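Local coordinates for gram-negative insecticidal protein (Chromobacterium piscinae, PDB 6FBM) that is an insecticidal toxin that probably perforates target-cell membranes through its MACPF domain, with a beta-tripod domain that may aid target recognition, at residues K207-E212 against S227-S232. Sequence-based numbering, arbitrary orientation.
Sequences KALVGE and SFRSNS
Arg229 reaches from helix 220-230 to the end of helix 198-209, where the NH2 end of its guanidinium meets Ala208 and Leu209. Arg229 NH2 comes to 4.0 Å from Leu209 CB. It lies 4.2 Å from Ala208 CB, the methyl approaching obliquely. The backbone N of Leu209 is 3.9 Å from Arg229 NH2, too far to count as a bond to it. Leu209 CD1 lies over one face of the guanidinium, 4.1 Å from Arg229 NH2. In the leucine, chi1 (-162°) swings CG anti to the backbone N and beside the carbonyl carbon, and chi2 (53°) then brings CD1 over the guanidinium.

The span is long: the nearest alpha carbons, Leu209 CA and Arg229 CA, are 11.0 Å apart, and the arginine chain bridges the gap extended from CG to NE, with CG anti to the carbonyl carbon. Its polar end is held by Ser205, one turn back on helix 198-209, whose OG hydrogen-bonds to NE. The guanidinium is thus anchored beside the helix it packs against. Only 95 Å² is buried between the two segments, so this is a small contact, made on one side by Arg229 alone, near the C-terminal ends of both helices.

The chain then leaves its helix: Ser232 OG donates a 2.7 Å hydrogen bond back to Phe228 O, with the donor tilted 28° from the carbonyl plane, and is also hydrogen-bonded to Ser187. The Phe228 ring is buried between helix 198-209, where it meets Thr201 and Ala202, and strand 179-187, where Leu209 joins it on Tyr183, so both helices of this MACPF-family region lie against strand 179-187, which pairs antiparallel with strand 232-239, the strand that follows helix 220-230.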
loop_
_atom_site.group_PDB
_atom_site.type_symbol
_atom_site.label_atom_id
_atom_site.label_comp_id
_atom_site.label_asym_id
_atom_site.label_seq_id
_atom_site.Cartn_x
_atom_site.Cartn_y
_atom_site.Cartn_z
ATOM N N LYS A 207 2.498 3.355 35.567
ATOM C CA LYS A 207 2.163 4.691 35.037
ATOM C C LYS A 207 3.349 5.490 34.533
ATOM O O LYS A 207 3.202 6.241 33.592
ATOM C CB LYS A 207 1.367 5.512 36.047
ATOM C CG LYS A 207 -0.054 5.030 36.136
ATOM C CD LYS A 207 -0.868 5.848 37.125
ATOM C CE LYS A 207 -2.329 5.406 37.083
ATOM N NZ LYS A 207 -3.039 5.927 38.283
ATOM N N ALA A 208 4.506 5.334 35.151
ATOM C CA ALA A 208 5.730 5.988 34.671
ATOM C C ALA A 208 6.206 5.351 33.384
ATOM O O ALA A 208 6.717 6.029 32.483
ATOM C CB ALA A 208 6.832 5.915 35.713
ATOM N N LEU A 209 6.025 4.044 33.297
ATOM C CA LEU A 209 6.454 3.275 32.147
ATOM C C LEU A 209 5.749 3.704 30.878
ATOM O O LEU A 209 6.377 3.902 29.849
ATOM C CB LEU A 209 6.175 1.802 32.424
ATOM C CG LEU A 209 6.852 0.769 31.627
ATOM C CD1 LEU A 209 8.362 0.923 31.614
ATOM C CD2 LEU A 209 6.503 -0.571 32.272
ATOM N N VAL A 210 4.444 3.868 30.977
ATOM C CA VAL A 210 3.621 4.319 29.881
ATOM C C VAL A 210 3.491 5.828 29.772
ATOM O O VAL A 210 2.827 6.320 28.894
ATOM C CB VAL A 210 2.205 3.658 29.951
ATOM C CG1 VAL A 210 2.335 2.138 30.048
ATOM C CG2 VAL A 210 1.325 4.236 31.011
ATOM N N GLY A 211 4.088 6.562 30.683
ATOM C CA GLY A 211 4.136 8.021 30.596
ATOM C C GLY A 211 2.918 8.735 31.121
ATOM O O GLY A 211 2.792 9.938 30.917
ATOM N N GLU A 212 2.019 8.038 31.810
ATOM C CA GLU A 212 0.908 8.735 32.461
ATOM C C GLU A 212 1.383 9.603 33.628
ATOM O O GLU A 212 0.764 10.643 33.929
ATOM C CB GLU A 212 -0.179 7.769 32.895
ATOM C CG GLU A 212 -0.999 7.236 31.722
ATOM C CD GLU A 212 -1.806 6.013 32.072
ATOM O OE1 GLU A 212 -2.211 5.898 33.266
ATOM O OE2 GLU A 212 -2.064 5.205 31.139
ATOM N N SER A 227 13.301 0.241 43.389
ATOM C CA SER A 227 13.320 -0.876 44.321
ATOM C C SER A 227 12.357 -1.999 43.889
ATOM O O SER A 227 12.699 -3.183 43.906
ATOM C CB SER A 227 12.948 -0.369 45.707
ATOM O OG SER A 227 13.290 -1.319 46.677
ATOM N N PHE A 228 11.151 -1.600 43.499
ATOM C CA PHE A 228 10.126 -2.519 42.972
ATOM C C PHE A 228 10.634 -3.281 41.752
ATOM O O PHE A 228 10.605 -4.509 41.704
ATOM C CB PHE A 228 8.829 -1.735 42.670
ATOM C CG PHE A 228 7.802 -2.492 41.890
ATOM C CD1 PHE A 228 6.960 -3.402 42.505
ATOM C CD2 PHE A 228 7.653 -2.272 40.527
ATOM C CE1 PHE A 228 5.994 -4.091 41.756
ATOM C CE2 PHE A 228 6.698 -2.941 39.784
ATOM C CZ PHE A 228 5.873 -3.857 40.397
ATOM N N ARG A 229 11.131 -2.533 40.784
ATOM C CA ARG A 229 11.582 -3.116 39.540
ATOM C C ARG A 229 12.760 -4.072 39.691
ATOM O O ARG A 229 12.728 -5.172 39.146
ATOM C CB ARG A 229 11.917 -2.017 38.523
ATOM C CG ARG A 229 10.696 -1.260 38.031
ATOM C CD ARG A 229 11.034 -0.271 36.926
ATOM N NE ARG A 229 9.863 0.523 36.594
ATOM C CZ ARG A 229 9.850 1.537 35.730
ATOM N NH1 ARG A 229 10.960 1.888 35.077
ATOM N NH2 ARG A 229 8.722 2.222 35.535
ATOM N N SER A 230 13.791 -3.655 40.413
ATOM C CA SER A 230 14.993 -4.482 40.562
ATOM C C SER A 230 14.825 -5.655 41.551
ATOM O O SER A 230 15.619 -6.599 41.508
ATOM C CB SER A 230 16.255 -3.637 40.845
ATOM O OG SER A 230 16.044 -2.764 41.898
ATOM N N ASN A 231 13.789 -5.621 42.393
ATOM C CA ASN A 231 13.423 -6.784 43.231
ATOM C C ASN A 231 12.114 -7.479 42.834
ATOM O O ASN A 231 11.525 -8.200 43.654
ATOM C CB ASN A 231 13.373 -6.379 44.703
ATOM C CG ASN A 231 14.695 -5.837 45.199
ATOM O OD1 ASN A 231 14.784 -4.679 45.642
ATOM N ND2 ASN A 231 15.738 -6.649 45.092
ATOM N N SER A 232 11.660 -7.284 41.592
ATOM C CA SER A 232 10.529 -8.067 41.047
ATOM C C SER A 232 10.846 -8.649 39.685
ATOM O O SER A 232 11.616 -8.101 38.917
ATOM C CB SER A 232 9.245 -7.225 40.928
ATOM O OG SER A 232 8.946 -6.546 42.128
#